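Local coordinates for protein CDA peptide synthetase I (Streptomyces coelicolor, PDB 5DU9) that is a condensation domain of a peptide synthetase, built on the two-lobed fold of the CoA-dependent acyltransferase clan, with a pocket holding (2S)-2-amino-N-butyl-propanamide, at residues Ser36-Asp41 and Gly380-Ile385; Ser138-Phe143 and His150-Gly155; Asn311-Arg316 and Ser337-His342; Trp267-Ile272 and Thr331-Met336. The protein carries 1 engineered substitution. All blocks are in the same frame, centred on the assembly; numbering follows the deposited sequence.

Contact 1: Ser36-Asp41 and Gly380-Ile385; sequences SCLEID and GLMRSI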
loop_
_atom_site.group_PDB
_atom_site.type_symbol
_atom_site.label_atom_id
_atom_site.label_comp_id
_atom_site.label_asym_id
_atom_site.label_seq_id
_atom_site.Cartn_x
_atom_site.Cartn_y
_atom_site.Cartn_z
ATOM N N SER A 36 7.006 0.320 -5.680
ATOM C CA SER A 36 7.606 1.308 -4.803
ATOM C C SER A 36 9.064 1.406 -5.199
ATOM O O SER A 36 9.519 0.670 -6.074
ATOM C CB SER A 36 7.469 0.918 -3.334
ATOM O OG SER A 36 8.209 -0.261 -3.061
ATOM N N CYS A 37 9.802 2.300 -4.558
ATOM C CA CYS A 37 11.236 2.366 -4.783
ATOM C C CYS A 37 11.956 2.852 -3.537
ATOM O O CYS A 37 11.323 3.352 -2.610
ATOM C CB CYS A 37 11.560 3.277 -5.969
ATOM S SG CYS A 37 11.166 5.024 -5.723
ATOM N N LEU A 38 13.273 2.663 -3.522
ATOM C CA LEU A 38 14.140 3.224 -2.493
ATOM C C LEU A 38 15.003 4.314 -3.099
ATOM O O LEU A 38 15.680 4.086 -4.098
ATOM C CB LEU A 38 15.051 2.157 -1.877
ATOM C CG LEU A 38 14.455 1.008 -1.070
ATOM C CD1 LEU A 38 15.581 0.105 -0.598
ATOM C CD2 LEU A 38 13.639 1.511 0.113
ATOM N N GLU A 39 14.972 5.496 -2.494
ATOM C CA GLU A 39 15.901 6.551 -2.848
ATOM C C GLU A 39 17.142 6.372 -1.991
ATOM O O GLU A 39 17.076 6.484 -0.768
ATOM C CB GLU A 39 15.264 7.922 -2.643
ATOM C CG GLU A 39 14.065 8.159 -3.550
ATOM C CD GLU A 39 13.383 9.488 -3.296
ATOM O OE1 GLU A 39 13.498 10.015 -2.170
ATOM O OE2 GLU A 39 12.732 10.007 -4.228
ATOM N N ILE A 40 18.266 6.081 -2.640
ATOM C CA ILE A 40 19.483 5.675 -1.947
ATOM C C ILE A 40 20.560 6.744 -2.128
ATOM O O ILE A 40 20.829 7.181 -3.244
ATOM C CB ILE A 40 19.961 4.298 -2.459
ATOM C CG1 ILE A 40 18.880 3.245 -2.179
ATOM C CG2 ILE A 40 21.269 3.890 -1.798
ATOM C CD1 ILE A 40 18.944 2.022 -3.067
ATOM N N ASP A 41 21.167 7.160 -1.018
ATOM C CA ASP A 41 21.974 8.377 -0.990
ATOM C C ASP A 41 23.462 8.155 -1.259
ATOM O O ASP A 41 24.261 9.078 -1.112
ATOM C CB ASP A 41 21.799 9.080 0.364
ATOM C CG ASP A 41 22.339 8.263 1.530
ATOM O OD1 ASP A 41 22.711 7.088 1.329
ATOM O OD2 ASP A 41 22.383 8.801 2.657
ATOM N N GLY A 380 18.616 3.828 2.270
ATOM C CA GLY A 380 17.490 3.867 1.351
ATOM C C GLY A 380 16.192 4.301 2.003
ATOM O O GLY A 380 15.758 3.719 3.000
ATOM N N LEU A 381 15.568 5.325 1.426
ATOM C CA LEU A 381 14.274 5.816 1.887
ATOM C C LEU A 381 13.177 5.391 0.919
ATOM O O LEU A 381 13.245 5.671 -0.275
ATOM C CB LEU A 381 14.296 7.338 2.026
ATOM C CG LEU A 381 15.347 7.908 2.981
ATOM C CD1 LEU A 381 15.264 9.426 3.014
ATOM C CD2 LEU A 381 15.187 7.333 4.384
ATOM N N MET A 382 12.163 4.712 1.440
ATOM C CA MET A 382 11.118 4.151 0.591
ATOM C C MET A 382 10.135 5.223 0.140
ATOM O O MET A 382 9.781 6.117 0.910
ATOM C CB MET A 382 10.374 3.039 1.335
ATOM C CG MET A 382 9.299 2.340 0.507
ATOM S SD MET A 382 8.667 0.867 1.338
ATOM C CE MET A 382 7.169 0.570 0.400
ATOM N N ARG A 383 9.706 5.141 -1.114
ATOM C CA ARG A 383 8.571 5.933 -1.562
ATOM C C ARG A 383 7.689 5.103 -2.482
ATOM O O ARG A 383 8.154 4.221 -3.210
ATOM C CB ARG A 383 9.019 7.232 -2.247
ATOM C CG ARG A 383 9.505 7.132 -3.685
ATOM C CD ARG A 383 9.560 8.530 -4.297
ATOM N NE ARG A 383 10.305 8.583 -5.556
ATOM C CZ ARG A 383 9.758 8.634 -6.770
ATOM N NH1 ARG A 383 8.439 8.641 -6.931
ATOM N NH2 ARG A 383 10.543 8.681 -7.838
ATOM N N SER A 384 6.400 5.394 -2.417
ATOM C CA SER A 384 5.401 4.657 -3.170
ATOM C C SER A 384 5.416 5.082 -4.634
ATOM O O SER A 384 5.642 6.252 -4.945
ATOM C CB SER A 384 4.018 4.883 -2.553
ATOM O OG SER A 384 3.021 4.146 -3.234
ATOM N N ILE A 385 5.199 4.126 -5.533
ATOM C CA ILE A 385 5.073 4.424 -6.959
ATOM C C ILE A 385 3.620 4.251 -7.377
ATOM O O ILE A 385 3.049 5.115 -8.041
ATOM C CB ILE A 385 5.991 3.522 -7.821
ATOM C CG1 ILE A 385 7.466 3.824 -7.533
ATOM C CG2 ILE A 385 5.700 3.702 -9.308
ATOM C CD1 ILE A 385 7.910 5.244 -7.872
#

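Contact 2: Ser138-Phe143 and His150-Gly155; sequences SSHALF and HLYYLG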
loop_
_atom_site.group_PDB
_atom_site.type_symbol
_atom_site.label_atom_id
_atom_site.label_comp_id
_atom_site.label_asym_id
_atom_site.label_seq_id
_atom_site.Cartn_x
_atom_site.Cartn_y
_atom_site.Cartn_z
ATOM N N SER A 138 7.648 -10.133 -10.487
ATOM C CA SER A 138 8.211 -8.858 -10.085
ATOM C C SER A 138 9.210 -8.361 -11.114
ATOM O O SER A 138 9.621 -9.098 -12.017
ATOM C CB SER A 138 8.865 -8.967 -8.705
ATOM O OG SER A 138 9.967 -9.856 -8.720
ATOM N N SER A 139 9.582 -7.096 -10.963
ATOM C CA SER A 139 10.489 -6.418 -11.872
ATOM C C SER A 139 11.406 -5.537 -11.033
ATOM O O SER A 139 10.930 -4.777 -10.193
ATOM C CB SER A 139 9.704 -5.592 -12.892
ATOM O OG SER A 139 10.563 -4.926 -13.799
ATOM N N HIS A 140 12.712 -5.652 -11.259
ATOM C CA HIS A 140 13.702 -4.985 -10.421
ATOM C C HIS A 140 14.675 -4.175 -11.257
ATOM O O HIS A 140 15.220 -4.667 -12.245
ATOM C CB HIS A 140 14.473 -6.011 -9.590
ATOM C CG HIS A 140 13.599 -6.890 -8.754
ATOM N ND1 HIS A 140 13.511 -6.765 -7.384
ATOM C CD2 HIS A 140 12.770 -7.906 -9.092
ATOM C CE1 HIS A 140 12.669 -7.668 -6.915
ATOM N NE2 HIS A 140 12.203 -8.371 -7.931
ATOM N N ALA A 141 14.893 -2.929 -10.852
ATOM C CA ALA A 141 15.869 -2.082 -11.524
ATOM C C ALA A 141 16.611 -1.198 -10.536
ATOM O O ALA A 141 16.014 -0.627 -9.625
ATOM C CB ALA A 141 15.189 -1.226 -12.582
ATOM N N LEU A 142 17.923 -1.109 -10.729
ATOM C CA LEU A 142 18.761 -0.172 -9.999
ATOM C C LEU A 142 19.125 0.965 -10.937
ATOM O O LEU A 142 19.739 0.739 -11.978
ATOM C CB LEU A 142 20.025 -0.856 -9.472
ATOM C CG LEU A 142 21.008 0.050 -8.723
ATOM C CD1 LEU A 142 20.422 0.492 -7.386
ATOM C CD2 LEU A 142 22.345 -0.644 -8.527
ATOM N N PHE A 143 18.721 2.178 -10.580
ATOM C CA PHE A 143 19.091 3.362 -11.343
ATOM C C PHE A 143 20.279 4.060 -10.697
ATOM O O PHE A 143 20.320 4.212 -9.478
ATOM C CB PHE A 143 17.919 4.339 -11.441
ATOM C CG PHE A 143 16.724 3.793 -12.162
ATOM C CD1 PHE A 143 16.587 3.963 -13.530
ATOM C CD2 PHE A 143 15.729 3.120 -11.471
ATOM C CE1 PHE A 143 15.485 3.468 -14.195
ATOM C CE2 PHE A 143 14.623 2.624 -12.135
ATOM C CZ PHE A 143 14.502 2.801 -13.497
ATOM N N HIS A 150 21.347 6.706 -5.958
ATOM C CA HIS A 150 20.722 5.589 -6.650
ATOM C C HIS A 150 19.229 5.521 -6.376
ATOM O O HIS A 150 18.713 6.167 -5.462
ATOM C CB HIS A 150 21.377 4.268 -6.243
ATOM C CG HIS A 150 22.689 4.013 -6.917
ATOM N ND1 HIS A 150 23.842 4.691 -6.587
ATOM C CD2 HIS A 150 23.027 3.157 -7.909
ATOM C CE1 HIS A 150 24.834 4.262 -7.345
ATOM N NE2 HIS A 150 24.369 3.329 -8.154
ATOM N N LEU A 151 18.544 4.729 -7.190
ATOM C CA LEU A 151 17.134 4.448 -6.986
ATOM C C LEU A 151 16.903 2.976 -7.276
ATOM O O LEU A 151 17.262 2.496 -8.350
ATOM C CB LEU A 151 16.264 5.332 -7.889
ATOM C CG LEU A 151 14.753 5.317 -7.649
ATOM C CD1 LEU A 151 14.145 6.644 -8.071
ATOM C CD2 LEU A 151 14.084 4.174 -8.403
ATOM N N TYR A 152 16.332 2.262 -6.311
ATOM C CA TYR A 152 15.972 0.862 -6.506
ATOM C C TYR A 152 14.473 0.756 -6.703
ATOM O O TYR A 152 13.710 1.104 -5.806
ATOM C CB TYR A 152 16.398 -0.002 -5.314
ATOM C CG TYR A 152 16.239 -1.484 -5.579
ATOM C CD1 TYR A 152 14.984 -2.085 -5.581
ATOM C CD2 TYR A 152 17.344 -2.279 -5.850
ATOM C CE1 TYR A 152 14.838 -3.436 -5.840
ATOM C CE2 TYR A 152 17.207 -3.628 -6.103
ATOM C CZ TYR A 152 15.952 -4.200 -6.097
ATOM O OH TYR A 152 15.816 -5.544 -6.356
ATOM N N TYR A 153 14.062 0.264 -7.870
ATOM C CA TYR A 153 12.649 0.083 -8.189
ATOM C C TYR A 153 12.210 -1.356 -7.994
ATOM O O TYR A 153 12.814 -2.281 -8.531
ATOM C CB TYR A 153 12.373 0.512 -9.632
ATOM C CG TYR A 153 11.041 0.042 -10.196
ATOM C CD1 TYR A 153 9.839 0.570 -9.741
ATOM C CD2 TYR A 153 10.994 -0.907 -11.207
ATOM C CE1 TYR A 153 8.628 0.152 -10.267
ATOM C CE2 TYR A 153 9.787 -1.330 -11.741
ATOM C CZ TYR A 153 8.609 -0.793 -11.271
ATOM O OH TYR A 153 7.412 -1.217 -11.811
ATOM N N LEU A 154 11.142 -1.518 -7.223
ATOM C CA LEU A 154 10.497 -2.805 -7.020
ATOM C C LEU A 154 9.104 -2.764 -7.627
ATOM O O LEU A 154 8.194 -2.143 -7.072
ATOM C CB LEU A 154 10.418 -3.148 -5.531
ATOM C CG LEU A 154 9.594 -4.388 -5.164
ATOM C CD1 LEU A 154 10.200 -5.647 -5.756
ATOM C CD2 LEU A 154 9.461 -4.512 -3.654
ATOM N N GLY A 155 8.957 -3.412 -8.778
ATOM C CA GLY A 155 7.669 -3.545 -9.429
ATOM C C GLY A 155 7.161 -4.942 -9.164
ATOM O O GLY A 155 7.928 -5.900 -9.208
#

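Contact 3: Asn311-Arg316 and Ser337-His342; sequences NRLPLR and SGLLAH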
loop_
_atom_site.group_PDB
_atom_site.type_symbol
_atom_site.label_atom_id
_atom_site.label_comp_id
_atom_site.label_asym_id
_atom_site.label_seq_id
_atom_site.Cartn_x
_atom_site.Cartn_y
_atom_site.Cartn_z
ATOM N N ASN A 311 -6.260 -6.126 3.645
ATOM C CA ASN A 311 -7.702 -5.976 3.621
ATOM C C ASN A 311 -8.025 -4.488 3.573
ATOM O O ASN A 311 -7.210 -3.667 3.983
ATOM C CB ASN A 311 -8.313 -6.643 4.857
ATOM C CG ASN A 311 -9.818 -6.807 4.771
ATOM O OD1 ASN A 311 -10.402 -6.880 3.689
ATOM N ND2 ASN A 311 -10.457 -6.888 5.929
ATOM N N ARG A 312 -9.190 -4.145 3.045
ATOM C CA ARG A 312 -9.642 -2.757 3.016
ATOM C C ARG A 312 -11.064 -2.688 3.535
ATOM O O ARG A 312 -11.938 -3.389 3.037
ATOM C CB ARG A 312 -9.559 -2.190 1.605
ATOM C CG ARG A 312 -10.150 -0.797 1.470
ATOM C CD ARG A 312 -9.647 -0.105 0.219
ATOM N NE ARG A 312 -9.795 -0.948 -0.961
ATOM C CZ ARG A 312 -9.249 -0.684 -2.144
ATOM N NH1 ARG A 312 -8.512 0.408 -2.315
ATOM N NH2 ARG A 312 -9.436 -1.515 -3.159
ATOM N N LEU A 313 -11.291 -1.842 4.537
ATOM C CA LEU A 313 -12.600 -1.761 5.170
ATOM C C LEU A 313 -13.115 -0.332 5.225
ATOM O O LEU A 313 -12.330 0.611 5.305
ATOM C CB LEU A 313 -12.544 -2.355 6.575
ATOM C CG LEU A 313 -12.461 -3.880 6.580
ATOM C CD1 LEU A 313 -12.010 -4.383 7.939
ATOM C CD2 LEU A 313 -13.791 -4.505 6.191
ATOM N N PRO A 314 -14.442 -0.176 5.172
ATOM C CA PRO A 314 -15.060 1.151 5.140
ATOM C C PRO A 314 -15.193 1.757 6.526
ATOM O O PRO A 314 -15.703 1.111 7.441
ATOM C CB PRO A 314 -16.430 0.872 4.537
ATOM C CG PRO A 314 -16.765 -0.488 5.045
ATOM C CD PRO A 314 -15.458 -1.243 5.095
ATOM N N LEU A 315 -14.728 2.991 6.665
ATOM C CA LEU A 315 -14.840 3.734 7.906
ATOM C C LEU A 315 -15.908 4.798 7.731
ATOM O O LEU A 315 -15.732 5.756 6.975
ATOM C CB LEU A 315 -13.493 4.358 8.274
ATOM C CG LEU A 315 -13.343 4.904 9.692
ATOM C CD1 LEU A 315 -13.285 3.772 10.704
ATOM C CD2 LEU A 315 -12.101 5.764 9.781
ATOM N N ARG A 316 -17.032 4.612 8.411
ATOM C CA ARG A 316 -18.147 5.528 8.291
ATOM C C ARG A 316 -18.140 6.510 9.446
ATOM O O ARG A 316 -18.071 6.113 10.613
ATOM C CB ARG A 316 -19.457 4.763 8.250
ATOM C CG ARG A 316 -20.597 5.608 7.794
ATOM C CD ARG A 316 -21.796 4.748 7.503
ATOM N NE ARG A 316 -22.753 5.452 6.672
ATOM C CZ ARG A 316 -23.841 4.895 6.167
ATOM N NH1 ARG A 316 -24.110 3.616 6.414
ATOM N NH2 ARG A 316 -24.657 5.617 5.415
ATOM N N SER A 337 -12.151 1.758 16.343
ATOM C CA SER A 337 -12.202 0.707 17.358
ATOM C C SER A 337 -13.071 -0.449 16.874
ATOM O O SER A 337 -12.703 -1.618 17.016
ATOM C CB SER A 337 -12.724 1.256 18.684
ATOM O OG SER A 337 -11.791 2.159 19.253
ATOM N N GLY A 338 -14.211 -0.121 16.275
ATOM C CA GLY A 338 -15.115 -1.134 15.764
ATOM C C GLY A 338 -14.561 -1.830 14.536
ATOM O O GLY A 338 -14.701 -3.038 14.374
ATOM N N LEU A 339 -13.932 -1.057 13.659
ATOM C CA LEU A 339 -13.310 -1.613 12.465
ATOM C C LEU A 339 -12.237 -2.630 12.846
ATOM O O LEU A 339 -12.199 -3.743 12.314
ATOM C CB LEU A 339 -12.714 -0.492 11.607
ATOM C CG LEU A 339 -12.092 -0.886 10.264
ATOM C CD1 LEU A 339 -12.244 0.266 9.276
ATOM C CD2 LEU A 339 -10.622 -1.250 10.420
ATOM N N LEU A 340 -11.377 -2.253 13.783
ATOM C CA LEU A 340 -10.280 -3.126 14.191
ATOM C C LEU A 340 -10.789 -4.383 14.884
ATOM O O LEU A 340 -10.209 -5.458 14.736
ATOM C CB LEU A 340 -9.318 -2.375 15.111
ATOM C CG LEU A 340 -8.516 -1.261 14.436
ATOM C CD1 LEU A 340 -7.741 -0.482 15.485
ATOM C CD2 LEU A 340 -7.576 -1.811 13.376
ATOM N N ALA A 341 -11.877 -4.245 15.632
ATOM C CA ALA A 341 -12.445 -5.362 16.382
ATOM C C ALA A 341 -13.085 -6.407 15.465
ATOM O O ALA A 341 -13.315 -7.545 15.883
ATOM C CB ALA A 341 -13.468 -4.852 17.387
ATOM N N HIS A 342 -13.363 -6.018 14.222
ATOM C CA HIS A 342 -13.985 -6.910 13.244
ATOM C C HIS A 342 -13.184 -6.919 11.939
ATOM O O HIS A 342 -13.733 -7.118 10.861
ATOM C CB HIS A 342 -15.430 -6.478 12.978
ATOM C CG HIS A 342 -16.274 -6.406 14.213
ATOM N ND1 HIS A 342 -16.359 -5.271 14.991
ATOM C CD2 HIS A 342 -17.062 -7.330 14.810
ATOM C CE1 HIS A 342 -17.169 -5.498 16.009
ATOM N NE2 HIS A 342 -17.610 -6.739 15.922
#

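Contact 4: Trp267-Ile272 and Thr331-Met336; sequences WARVVI and TVSEAM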
loop_
_atom_site.group_PDB
_atom_site.type_symbol
_atom_site.label_atom_id
_atom_site.label_comp_id
_atom_site.label_asym_id
_atom_site.label_seq_id
_atom_site.Cartn_x
_atom_site.Cartn_y
_atom_site.Cartn_z
ATOM N N TRP A 267 -0.935 9.891 15.021
ATOM C CA TRP A 267 -1.029 10.893 13.964
ATOM C C TRP A 267 -1.763 10.390 12.721
ATOM O O TRP A 267 -2.338 11.183 11.992
ATOM C CB TRP A 267 0.358 11.392 13.570
ATOM C CG TRP A 267 1.163 10.413 12.784
ATOM C CD1 TRP A 267 1.862 9.344 13.273
ATOM C CD2 TRP A 267 1.365 10.413 11.369
ATOM N NE1 TRP A 267 2.482 8.678 12.244
ATOM C CE2 TRP A 267 2.192 9.315 11.065
ATOM C CE3 TRP A 267 0.927 11.239 10.328
ATOM C CZ2 TRP A 267 2.592 9.020 9.765
ATOM C CZ3 TRP A 267 1.324 10.944 9.038
ATOM C CH2 TRP A 267 2.147 9.841 8.768
ATOM N N ALA A 268 -1.763 9.082 12.479
ATOM C CA ALA A 268 -2.500 8.544 11.329
ATOM C C ALA A 268 -3.999 8.775 11.507
ATOM O O ALA A 268 -4.727 8.995 10.534
ATOM C CB ALA A 268 -2.206 7.058 11.146
ATOM N N ARG A 269 -4.461 8.732 12.754
ATOM C CA ARG A 269 -5.866 9.018 13.056
ATOM C C ARG A 269 -6.178 10.487 12.782
ATOM O O ARG A 269 -7.276 10.828 12.335
ATOM C CB ARG A 269 -6.199 8.678 14.513
ATOM C CG ARG A 269 -5.983 7.213 14.883
ATOM C CD ARG A 269 -6.979 6.316 14.169
ATOM N NE ARG A 269 -6.778 4.901 14.482
ATOM C CZ ARG A 269 -7.312 4.271 15.524
ATOM N NH1 ARG A 269 -8.070 4.921 16.397
ATOM N NH2 ARG A 269 -7.063 2.980 15.708
ATOM N N VAL A 270 -5.214 11.356 13.064
ATOM C CA VAL A 270 -5.366 12.780 12.781
ATOM C C VAL A 270 -5.514 12.986 11.275
ATOM O O VAL A 270 -6.333 13.782 10.820
ATOM C CB VAL A 270 -4.169 13.597 13.319
ATOM C CG1 VAL A 270 -4.267 15.066 12.903
ATOM C CG2 VAL A 270 -4.091 13.480 14.836
ATOM N N VAL A 271 -4.724 12.262 10.493
ATOM C CA VAL A 271 -4.813 12.369 9.040
ATOM C C VAL A 271 -6.168 11.873 8.533
ATOM O O VAL A 271 -6.795 12.519 7.696
ATOM C CB VAL A 271 -3.670 11.587 8.362
ATOM C CG1 VAL A 271 -3.845 11.542 6.849
ATOM C CG2 VAL A 271 -2.337 12.221 8.710
ATOM N N ILE A 272 -6.615 10.725 9.031
ATOM C CA ILE A 272 -7.911 10.195 8.631
ATOM C C ILE A 272 -9.014 11.199 8.972
ATOM O O ILE A 272 -9.893 11.468 8.152
ATOM C CB ILE A 272 -8.187 8.832 9.306
ATOM C CG1 ILE A 272 -7.247 7.775 8.733
ATOM C CG2 ILE A 272 -9.625 8.390 9.084
ATOM C CD1 ILE A 272 -7.174 6.493 9.552
ATOM N N THR A 331 -14.412 10.888 16.820
ATOM C CA THR A 331 -15.344 10.123 16.001
ATOM C C THR A 331 -14.588 9.054 15.218
ATOM O O THR A 331 -15.027 7.906 15.121
ATOM C CB THR A 331 -16.121 11.050 15.048
ATOM O OG1 THR A 331 -16.901 11.960 15.827
ATOM C CG2 THR A 331 -17.044 10.258 14.122
ATOM N N VAL A 332 -13.439 9.435 14.676
ATOM C CA VAL A 332 -12.589 8.498 13.945
ATOM C C VAL A 332 -12.108 7.379 14.867
ATOM O O VAL A 332 -12.139 6.208 14.501
ATOM C CB VAL A 332 -11.376 9.223 13.319
ATOM C CG1 VAL A 332 -10.303 8.237 12.859
ATOM C CG2 VAL A 332 -11.829 10.088 12.157
ATOM N N SER A 333 -11.671 7.747 16.065
ATOM C CA SER A 333 -11.188 6.762 17.027
ATOM C C SER A 333 -12.272 5.745 17.396
ATOM O O SER A 333 -11.994 4.547 17.495
ATOM C CB SER A 333 -10.673 7.463 18.285
ATOM O OG SER A 333 -9.469 8.161 18.022
ATOM N N GLU A 334 -13.501 6.218 17.592
ATOM C CA GLU A 334 -14.617 5.342 17.945
ATOM C C GLU A 334 -14.934 4.378 16.806
ATOM O O GLU A 334 -15.138 3.181 17.027
ATOM C CB GLU A 334 -15.856 6.164 18.297
ATOM C CG GLU A 334 -17.079 5.322 18.631
ATOM C CD GLU A 334 -18.229 6.143 19.184
ATOM O OE1 GLU A 334 -19.354 5.608 19.275
ATOM O OE2 GLU A 334 -18.012 7.324 19.531
ATOM N N ALA A 335 -14.966 4.898 15.584
ATOM C CA ALA A 335 -15.260 4.075 14.421
ATOM C C ALA A 335 -14.145 3.066 14.161
ATOM O O ALA A 335 -14.416 1.918 13.812
ATOM C CB ALA A 335 -15.479 4.951 13.197
ATOM N N MET A 336 -12.895 3.497 14.319
ATOM C CA MET A 336 -11.755 2.609 14.095
ATOM C C MET A 336 -11.725 1.478 15.119
ATOM O O MET A 336 -11.322 0.360 14.805
ATOM C CB MET A 336 -10.444 3.390 14.143
ATOM C CG MET A 336 -10.134 4.145 12.866
ATOM S SD MET A 336 -9.791 3.057 11.466
ATOM C CE MET A 336 -8.230 2.330 11.948
HETATM O O HOH W 1 -9.487 3.885 18.709
#

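Contact 1: Ser36-Asp41 and Gly380-Ile385
E39 and R383 lean toward each other diagonally across two antiparallel strands, each reaching past its direct partner, L381 and C37 respectively. Their side chains cross at about a right angle, and the carboxylate and guanidinium planes stand 62° apart. E39 OE2 lies 3.1 Å from R383 NE, a salt bridge whose hydrogen bond is weak because NE-H points well aside of the oxygen. R383 CG sits between the backbone N and the carbonyl carbon (chi1 79°), which brings it to 3.4 Å from C37 SG; the chain then runs extended to NE, and the sulfur lies over one face of the guanidinium. A compact cysteine suits this place, since the extended arginine can lie over its sulfur. I385, at the corner after the strand, closes on the backbone of S36, with I385 CG1 3.7 Å from S36 CA; the small S36 side chain, on the other face, has its OG near M382 CE and hydrogen-bonded to Y170. Beneath the side chains, the C37-R383 and E39-L381 pairs exchange four backbone hydrogen bonds, two to a pair. Strand 33-40 lies between 379-384 and 149-157 in the six-stranded mixed sheet. Helix 163-182 packs on the S36, L38 and M382 face through M166 and Y170, and helix 114-126 covers R383 and I385 on the opposite face, with Q119 hydrogen-bonding R383 NH1.

Contact 2: Ser138-Phe143 and His150-Gly155
F143 and L151 lie side by side and point the same way, F143 CD2 settling 3.6 Å from L151 CD2. The next atom along the same edge, F143 CE2, comes within 4.0 Å of Y153 CB, so one edge of the ring lies along two neighbours of the other strand. At G155 a side chain would collide with the Y153 hydroxyl; without one, the Y153 ring lies across the backbone, G155 N standing 3.6 Å above its plane toward the rim, and its hydroxyl reaches D125. These strands form a beta hairpin within the six-stranded mixed sheet, and A141, whose methyl rises little from its surface, is covered by W121 of helix 114-126, which also meets F143 and Y153. On the other face Y152 OH meets H140 ND1 at 2.8 Å, at the edge of the imidazole, whose NE2 is 2.8 Å from S138 OG; hydrogen-bonded at both nitrogens, the ring is fixed in rotation. Alongside it L154 sends CD1 to within 3.4 Å of H140 CE1. Nearer the turn, the forked end of L142 meets one corner of the H150 ring obliquely, with L142 CD1 3.8 Å from H150 CD2, and helix 46-58 packs on L142 through L49.

Contact 3: Asn311-Arg316 and Ser337-His342
L339 points toward the strand and sets its CD1 methyl between two leucines, 3.8 Å from L313 CB and 3.9 Å from L315 CD1. Its CG stands anti to the backbone N (chi1 -176°), and from there CD1 reaches the strand. L315 and L339 cross at about a right angle, so only methyl meets methyl there, whereas L313 offers the base of its side chain. Between these two, the carbonyl oxygen of P314 lies 4.0 Å from L339 CD1. L313 CD1 extends toward the helix end, where W217 of helix 208-220 packs on L313, P314 and L339 together. Leucines suit this place because their branched ends give several methyls for packing helix on strand, here with axes 9.3 Å apart and directions 156° from parallel. R312 points to the other side and touches the ligand (2S)-2-amino-N-butyl-propanamide. At the helix terminus H342 turns back: ND1 donates a nearly straight bond to G338 O, 2.8 Å long and close to the imidazole plane, and the ring stacks on Y216. H342 is thus held by its own helix and by W217, whose NE1 bonds H342 O, while strand and helix are held to each other by apolar packing without directional bonds.

Contact 4: Trp267-Ile272 and Thr331-Met336
The guanidinium of R269 carries M336 CB over the centre of one face, with R269 CZ 3.5 Å from M336 CB. At its edge, near the plane, lie S333 OG and a water, and L340 of helix 325-341 also packs against R269. R269 NH1 donates to this water at 2.9 Å, and the water donates in turn to S333 O at the same length, bridging the helices where the side chain alone makes no direct bond. S333 OG is bonded instead to V329 O in its own helix; a small serine is apt here because the arginine can come close, its NH1 being 3.7 Å from S333 CA. The R269 chain bends at chi2 (-68°), which places CD beside V332 and M336. M336 is bent as well, at chi2 and chi3, and curls its CE back to 3.9 Å from R269 NE. An unbranched, pliable methionine follows the flat cation in this way, and the poorly hydrogen-bonding face of the guanidinium accepts carbon while NH1, at its edge, bonds a water. Deeper in, beta-branched side chains meet obliquely: I272 CG2 is 3.8 Å from V332 CG1, and that same valine methyl rests against the backbone oxygen of R269 at 4.0 Å. The short helical segments cross at 108°, steeply enough to confine the contact to a few residues around the crossing. Helix 267-283 rests on strand 363-366, I272 on V364 and both A268 and V271 on V366, while helix 325-341 leans on strand 311-318, whose L315 touches I272, A335 and M336.

From the N terminus, residues 36-41 open contact 1, which closes only at 380-385 and so spans the other three. Contact 2 comes first within it, a short hairpin loop complete by residue 155; its second strand runs beside strand 33-40, so contacts 1 and 2 belong to one sheet. Next 267-272 begins contact 4 and 311-316 begins contact 3. The neighbouring segments 331-336 and 337-342, on and at the end of helix 325-341, then close contact 4 before contact 3, so these two cross, and L315 packs on both helices of contact 4. Contacts 2 and 3 lie on opposite sides of the chain's centre, about 33 Å apart between centres, and contact 1 brings a late strand back into the early sheet.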